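Local coordinates for CEL44C (Paenibacillus polymyxa, PDB 2YIH), which hydrolyses xyloglucan and other beta-1,4-glucans as an endo-acting glycoside hydrolase of family 44, at residues 427-439 / 448-460. The protein carries 8 engineered substitutions. Numbering follows the deposited sequence. Where two conformers were deposited one is given.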
ATOM      1  N   THR A 427     -19.035   5.208 -17.141  1.00 14.96           N
ATOM      2  CA  THR A 427     -20.280   5.767 -16.630  1.00 13.97           C
ATOM      3  C   THR A 427     -20.503   7.155 -17.222  1.00 14.78           C
ATOM      4  O   THR A 427     -19.554   7.890 -17.484  1.00 16.20           O
ATOM      5  CB  THR A 427     -20.288   5.847 -15.064  1.00 13.60           C
ATOM      6  OG1 THR A 427     -21.475   6.529 -14.636  1.00 13.65           O
ATOM      7  CG2 THR A 427     -19.042   6.650 -14.526  1.00 13.56           C
ATOM      8  N   SER A 428     -21.769   7.544 -17.357  1.00 14.37           N
ATOM      9  CA  SER A 428     -22.107   8.874 -17.858  1.00 13.99           C
ATOM     10  C   SER A 428     -21.963   9.966 -16.793  1.00 14.47           C
ATOM     11  O   SER A 428     -22.060  11.162 -17.096  1.00 15.17           O
ATOM     12  CB  SER A 428     -23.546   8.859 -18.387  1.00 13.51           C
ATOM     13  OG  SER A 428     -24.465   8.565 -17.333  1.00 13.31           O
ATOM     14  N   ASP A 429     -21.714   9.582 -15.540  1.00 13.89           N
ATOM     15  CA  ASP A 429     -21.599  10.577 -14.482  1.00 14.23           C
ATOM     16  C   ASP A 429     -20.487  10.219 -13.499  1.00 13.95           C
ATOM     17  O   ASP A 429     -20.706   9.478 -12.533  1.00 13.71           O
ATOM     18  CB  ASP A 429     -22.940  10.738 -13.755  1.00 14.95           C
ATOM     19  CG  ASP A 429     -22.904  11.784 -12.635  1.00 15.78           C
ATOM     20  OD1 ASP A 429     -21.814  12.316 -12.269  1.00 14.99           O
ATOM     21  OD2 ASP A 429     -24.008  12.071 -12.108  1.00 16.10           O
ATOM     22  N   ILE A 430     -19.300  10.756 -13.736  1.00 14.32           N
ATOM     23  CA  ILE A 430     -18.142  10.360 -12.927  1.00 14.75           C
ATOM     24  C   ILE A 430     -18.092  11.048 -11.576  1.00 14.33           C
ATOM     25  O   ILE A 430     -17.248  10.706 -10.748  1.00 13.08           O
ATOM     26  CB  ILE A 430     -16.799  10.560 -13.660  1.00 15.80           C
ATOM     27  CG1 ILE A 430     -16.491  12.044 -13.853  1.00 17.25           C
ATOM     28  CG2 ILE A 430     -16.791   9.785 -14.976  1.00 15.54           C
ATOM     29  CD1 ILE A 430     -15.019  12.295 -14.233  1.00 19.88           C
ATOM     30  N   VAL A 431     -19.000  11.996 -11.344  1.00 13.61           N
ATOM     31  CA  VAL A 431     -19.049  12.696 -10.049  1.00 14.28           C
ATOM     32  C   VAL A 431     -19.895  11.891  -9.052  1.00 13.87           C
ATOM     33  O   VAL A 431     -19.497  11.627  -7.888  1.00 14.20           O
ATOM     34  CB  VAL A 431     -19.613  14.143 -10.201  1.00 15.11           C
ATOM     35  CG1 VAL A 431     -19.660  14.813  -8.833  1.00 16.15           C
ATOM     36  CG2 VAL A 431     -18.748  14.975 -11.155  1.00 15.73           C
ATOM     37  N   ASN A 432     -21.119  11.567  -9.460  1.00 13.19           N
ATOM     38  CA  ASN A 432     -22.029  10.874  -8.577  1.00 13.26           C
ATOM     39  C   ASN A 432     -21.858   9.374  -8.550  1.00 11.98           C
ATOM     40  O   ASN A 432     -22.353   8.734  -7.630  1.00 11.74           O
ATOM     41  CB  ASN A 432     -23.492  11.231  -8.923  1.00 13.65           C
ATOM     42  CG  ASN A 432     -23.800  12.654  -8.567  1.00 15.66           C
ATOM     43  OD1 ASN A 432     -23.656  13.038  -7.399  1.00 15.94           O
ATOM     44  ND2 ASN A 432     -24.077  13.487  -9.580  1.00 16.44           N
ATOM     45  N   SER A 433     -21.160   8.805  -9.540  1.00 11.41           N
ATOM     46  CA  SER A 433     -20.980   7.341  -9.551  1.00 10.55           C
ATOM     47  C   SER A 433     -19.527   6.977  -9.844  1.00 10.15           C
ATOM     48  O   SER A 433     -18.767   7.790 -10.389  1.00 10.36           O
ATOM     49  CB  SER A 433     -21.867   6.668 -10.605  1.00 10.97           C
ATOM     50  OG  SER A 433     -21.368   6.922 -11.931  1.00 12.04           O
ATOM     51  N   SER A 434     -19.170   5.748  -9.483  1.00 10.08           N
ATOM     52  CA  SER A 434     -17.976   5.107 -10.024  1.00  9.93           C
ATOM     53  C   SER A 434     -18.329   3.652 -10.267  1.00  9.57           C
ATOM     54  O   SER A 434     -19.239   3.099  -9.626  1.00  9.23           O
ATOM     55  CB  SER A 434     -16.824   5.181  -9.021  1.00 10.07           C
ATOM     56  OG  SER A 434     -16.403   6.526  -8.888  1.00 11.40           O
ATOM     57  N   VAL A 435     -17.610   3.011 -11.182  1.00  9.27           N
ATOM     58  CA  VAL A 435     -17.936   1.638 -11.536  1.00  9.61           C
ATOM     59  C   VAL A 435     -16.686   0.923 -12.080  1.00  9.46           C
ATOM     60  O   VAL A 435     -15.859   1.514 -12.791  1.00 10.37           O
ATOM     61  CB  VAL A 435     -19.075   1.603 -12.612  1.00  9.64           C
ATOM     62  CG1 VAL A 435     -18.650   2.431 -13.836  1.00 10.05           C
ATOM     63  CG2 VAL A 435     -19.420   0.138 -12.971  1.00  9.64           C
ATOM     64  N   HIS A 436     -16.523  -0.311 -11.648  1.00  8.87           N
ATOM     65  CA  HIS A 436     -15.381  -1.134 -12.038  1.00  8.75           C
ATOM     66  C   HIS A 436     -15.859  -2.517 -12.405  1.00  8.91           C
ATOM     67  O   HIS A 436     -16.687  -3.093 -11.706  1.00  9.14           O
ATOM     68  CB  HIS A 436     -14.443  -1.222 -10.849  1.00  8.54           C
ATOM     69  CG  HIS A 436     -13.971   0.121 -10.381  1.00  8.56           C
ATOM     70  ND1 HIS A 436     -13.099   0.899 -11.110  1.00  8.25           N
ATOM     71  CD2 HIS A 436     -14.274   0.827  -9.266  1.00  8.47           C
ATOM     72  CE1 HIS A 436     -12.898   2.039 -10.470  1.00  8.95           C
ATOM     73  NE2 HIS A 436     -13.599   2.018  -9.344  1.00  8.43           N
ATOM     74  N   ALA A 437     -15.317  -3.066 -13.495  1.00  8.79           N
ATOM     75  CA  ALA A 437     -15.786  -4.347 -13.993  1.00  8.95           C
ATOM     76  C   ALA A 437     -14.642  -5.324 -14.129  1.00  9.21           C
ATOM     77  O   ALA A 437     -13.500  -4.931 -14.337  1.00 10.39           O
ATOM     78  CB  ALA A 437     -16.489  -4.166 -15.384  1.00  8.84           C
ATOM     79  N   SER A 438     -14.957  -6.609 -14.042  1.00 10.23           N
ATOM     80  CA  SER A 438     -13.906  -7.624 -14.188  1.00 10.45           C
ATOM     81  C   SER A 438     -14.503  -8.958 -14.582  1.00 11.22           C
ATOM     82  O   SER A 438     -15.682  -9.209 -14.330  1.00 10.85           O
ATOM     83  CB  SER A 438     -13.126  -7.796 -12.870  1.00 11.13           C
ATOM     84  OG  SER A 438     -13.995  -8.193 -11.827  1.00 11.25           O
ATOM     85  N   VAL A 439     -13.663  -9.800 -15.194  1.00 11.76           N
ATOM     86  CA  VAL A 439     -13.942 -11.223 -15.381  1.00 12.20           C
ATOM     87  C   VAL A 439     -12.728 -12.030 -14.884  1.00 13.18           C
ATOM     88  O   VAL A 439     -11.696 -11.446 -14.557  1.00 12.95           O
ATOM     89  CB  VAL A 439     -14.191 -11.545 -16.865  1.00 12.22           C
ATOM     90  CG1 VAL A 439     -15.431 -10.787 -17.361  1.00 12.44           C
ATOM     91  CG2 VAL A 439     -12.941 -11.227 -17.721  1.00 11.75           C
ATOM     92  N   HIS A 448     -18.329  -9.474 -13.143  1.00 12.13           N
ATOM     93  CA  HIS A 448     -18.360  -8.833 -11.822  1.00 11.66           C
ATOM     94  C   HIS A 448     -18.402  -7.329 -12.032  1.00 12.13           C
ATOM     95  O   HIS A 448     -17.557  -6.772 -12.758  1.00 12.12           O
ATOM     96  CB  HIS A 448     -17.095  -9.210 -11.052  1.00 11.31           C
ATOM     97  CG  HIS A 448     -17.130 -10.593 -10.485  1.00 11.67           C
ATOM     98  ND1 HIS A 448     -16.711 -11.707 -11.185  1.00 12.67           N
ATOM     99  CD2 HIS A 448     -17.527 -11.032  -9.270  1.00 10.48           C
ATOM    100  CE1 HIS A 448     -16.902 -12.779 -10.442  1.00 11.50           C
ATOM    101  NE2 HIS A 448     -17.403 -12.399  -9.278  1.00 12.75           N
ATOM    102  N   LEU A 449     -19.333  -6.651 -11.354  1.00 11.55           N
ATOM    103  CA  LEU A 449     -19.424  -5.196 -11.445  1.00 12.15           C
ATOM    104  C   LEU A 449     -19.476  -4.637 -10.044  1.00 12.20           C
ATOM    105  O   LEU A 449     -20.311  -5.068  -9.245  1.00 14.15           O
ATOM    106  CB  LEU A 449     -20.704  -4.751 -12.155  1.00 13.34           C
ATOM    107  CG  LEU A 449     -21.023  -5.390 -13.494  1.00 13.64           C
ATOM    108  CD1 LEU A 449     -22.361  -4.793 -13.980  1.00 15.20           C
ATOM    109  CD2 LEU A 449     -19.910  -5.164 -14.532  1.00 14.37           C
ATOM    110  N   VAL A 450     -18.581  -3.711  -9.727  1.00 10.91           N
ATOM    111  CA  VAL A 450     -18.696  -2.964  -8.447  1.00 10.47           C
ATOM    112  C   VAL A 450     -19.123  -1.550  -8.810  1.00 10.62           C
ATOM    113  O   VAL A 450     -18.493  -0.889  -9.650  1.00 10.57           O
ATOM    114  CB  VAL A 450     -17.358  -2.993  -7.635  1.00 10.48           C
ATOM    115  CG1 VAL A 450     -17.410  -1.954  -6.463  1.00 10.46           C
ATOM    116  CG2 VAL A 450     -17.117  -4.368  -7.071  1.00 10.65           C
ATOM    117  N   VAL A 451     -20.273  -1.135  -8.287  1.00 10.10           N
ATOM    118  CA  VAL A 451     -20.832   0.176  -8.601  1.00 10.69           C
ATOM    119  C   VAL A 451     -21.176   0.935  -7.309  1.00 10.80           C
ATOM    120  O   VAL A 451     -21.550   0.335  -6.279  1.00 10.60           O
ATOM    121  CB  VAL A 451     -22.066   0.051  -9.543  1.00 11.48           C
ATOM    122  CG1 VAL A 451     -23.213  -0.752  -8.888  1.00 11.99           C
ATOM    123  CG2 VAL A 451     -22.534   1.443 -10.016  1.00 11.35           C
ATOM    124  N   MET A 452     -21.002   2.239  -7.329  1.00 10.54           N
ATOM    125  CA  MET A 452     -21.301   3.012  -6.125  1.00 10.45           C
ATOM    126  C   MET A 452     -21.939   4.346  -6.432  1.00 10.55           C
ATOM    127  O   MET A 452     -21.645   4.956  -7.460  1.00 11.01           O
ATOM    128  CB  MET A 452     -20.039   3.195  -5.275  1.00 10.84           C
ATOM    129  CG  MET A 452     -18.958   4.078  -5.924  1.00 10.59           C
ATOM    130  SD  MET A 452     -17.279   3.522  -5.558  1.00 10.59           S
ATOM    131  CE  MET A 452     -17.210   2.067  -6.642  1.00 11.33           C
ATOM    132  N   ASN A 453     -22.802   4.798  -5.513  1.00 10.21           N
ATOM    133  CA  ASN A 453     -23.387   6.132  -5.557  1.00 11.53           C
ATOM    134  C   ASN A 453     -22.792   7.003  -4.451  1.00 11.57           C
ATOM    135  O   ASN A 453     -22.988   6.715  -3.247  1.00 11.64           O
ATOM    136  CB  ASN A 453     -24.915   6.002  -5.367  1.00 11.58           C
ATOM    137  CG  ASN A 453     -25.650   7.323  -5.577  1.00 11.94           C
ATOM    138  OD1 ASN A 453     -25.051   8.392  -5.593  1.00 11.25           O
ATOM    139  ND2 ASN A 453     -26.973   7.243  -5.651  1.00 12.69           N
ATOM    140  N   LYS A 454     -22.053   8.038  -4.871  1.00 12.16           N
ATOM    141  CA  LYS A 454     -21.364   8.973  -3.974  0.50 12.24           C
ATOM    142  C   LYS A 454     -22.266  10.140  -3.553  1.00 12.79           C
ATOM    143  O   LYS A 454     -21.888  10.962  -2.702  1.00 12.50           O
ATOM    144  CB  LYS A 454     -20.113   9.538  -4.662  0.50 12.02           C
ATOM    145  CG  LYS A 454     -19.046   8.481  -4.998  0.50 11.75           C
ATOM    146  CD  LYS A 454     -17.890   9.071  -5.792  0.50 11.68           C
ATOM    147  CE  LYS A 454     -18.186   9.073  -7.280  0.50 11.64           C
ATOM    148  NZ  LYS A 454     -17.122   9.779  -8.030  0.50 11.50           N
ATOM    149  N   SER A 455     -23.444  10.249  -4.174  1.00 14.08           N
ATOM    150  CA  SER A 455     -24.383  11.311  -3.766  1.00 13.82           C
ATOM    151  C   SER A 455     -24.833  11.102  -2.331  1.00 15.22           C
ATOM    152  O   SER A 455     -25.153   9.980  -1.919  1.00 12.50           O
ATOM    153  CB  SER A 455     -25.629  11.359  -4.648  1.00 14.29           C
ATOM    154  OG  SER A 455     -26.533  12.363  -4.134  1.00 14.92           O
ATOM    155  N   MET A 456     -24.894  12.198  -1.578  1.00 16.20           N
ATOM    156  CA  MET A 456     -25.376  12.101  -0.208  0.50 18.48           C
ATOM    157  C   MET A 456     -26.896  12.112  -0.148  1.00 19.65           C
ATOM    158  O   MET A 456     -27.473  11.703   0.860  1.00 20.72           O
ATOM    159  CB  MET A 456     -24.816  13.234   0.650  0.50 18.95           C
ATOM    160  CG  MET A 456     -23.323  13.148   0.858  0.50 19.29           C
ATOM    161  SD  MET A 456     -22.808  14.208   2.205  0.50 21.11           S
ATOM    162  CE  MET A 456     -23.406  13.249   3.595  0.50 19.88           C
ATOM    163  N   ASP A 457     -27.549  12.529  -1.237  1.00 20.10           N
ATOM    164  CA  ASP A 457     -28.979  12.908  -1.248  0.50 21.81           C
ATOM    165  C   ASP A 457     -29.842  12.127  -2.252  1.00 22.12           C
ATOM    166  O   ASP A 457     -31.061  11.976  -2.071  1.00 23.79           O
ATOM    167  CB  ASP A 457     -29.121  14.386  -1.613  0.50 21.78           C
ATOM    168  CG  ASP A 457     -28.340  15.295  -0.698  0.50 22.72           C
ATOM    169  OD1 ASP A 457     -28.482  15.156   0.526  0.50 24.17           O
ATOM    170  OD2 ASP A 457     -27.617  16.182  -1.209  0.50 24.00           O
ATOM    171  N   SER A 458     -29.243  11.764  -3.382  1.00 21.09           N
ATOM    172  CA  SER A 458     -30.062  11.336  -4.522  1.00 20.64           C
ATOM    173  C   SER A 458     -29.718   9.943  -5.048  1.00 19.95           C
ATOM    174  O   SER A 458     -28.592   9.717  -5.474  1.00 18.77           O
ATOM    175  CB  SER A 458     -29.966  12.365  -5.657  1.00 23.33           C
ATOM    176  OG  SER A 458     -30.219  13.690  -5.175  1.00 26.29           O
ATOM    177  N   ALA A 459     -30.714   9.054  -5.098  1.00 17.79           N
ATOM    178  CA  ALA A 459     -30.565   7.758  -5.767  1.00 17.94           C
ATOM    179  C   ALA A 459     -30.396   8.011  -7.252  1.00 16.88           C
ATOM    180  O   ALA A 459     -30.772   9.077  -7.749  1.00 17.48           O
ATOM    181  CB  ALA A 459     -31.788   6.885  -5.533  1.00 17.79           C
ATOM    182  N   PHE A 460     -29.866   7.025  -7.967  1.00 16.23           N
ATOM    183  CA  PHE A 460     -30.008   7.002  -9.421  1.00 16.20           C
ATOM    184  C   PHE A 460     -30.406   5.615  -9.900  1.00 16.69           C
ATOM    185  O   PHE A 460     -30.094   4.604  -9.263  1.00 15.44           O
ATOM    186  CB  PHE A 460     -28.745   7.501 -10.154  1.00 15.47           C
ATOM    187  CG  PHE A 460     -27.465   6.778  -9.775  1.00 15.96           C
ATOM    188  CD1 PHE A 460     -27.185   5.501 -10.273  1.00 15.24           C
ATOM    189  CD2 PHE A 460     -26.491   7.433  -9.036  1.00 15.60           C
ATOM    190  CE1 PHE A 460     -25.987   4.842  -9.941  1.00 15.55           C
ATOM    191  CE2 PHE A 460     -25.282   6.806  -8.742  1.00 15.33           C
ATOM    192  CZ  PHE A 460     -25.024   5.527  -9.185  1.00 15.99           C
TER
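S434, H436 and S438 pair through their backbones with M452, V450 and H448, each couple exchanging two hydrogen bonds; the shortest joins V450 N to H436 O at 2.8 Å. Beyond the S434/M452 couple, K454 N donates to N432 O over 2.9 Å. The lysine side chain, bent at chi3 (-86°), turns back over the 430-432 turn; in the conformer given, which brings CE unusually close to V431 O, NZ donates to I430 O, so this bond is tentative. These strands form an antiparallel beta hairpin in the beta-sheet domain beside the TIM barrel, far from the glycan pocket, and helix 367-382 packs on the face bearing V450 and M452. There M452 lays SD 3.9 Å from S434 CB and reaches obliquely toward the H436 ring, whose NE2 is hydrogen-bonded to D375. Across the sheet, A437 CB meets L449 CD2 at 3.7 Å, and F460 brings CZ to 3.6 Å from S433 CB. N453 organises the following turn: OD1 accepts from S455 N (2.8 Å) in an Asx turn while ND2 donates to S458 O, nearly in the amide plane, and also to V505 O; an alanine here would probably leave all three backbone groups without these mates and the 455-458 loop freer to shift.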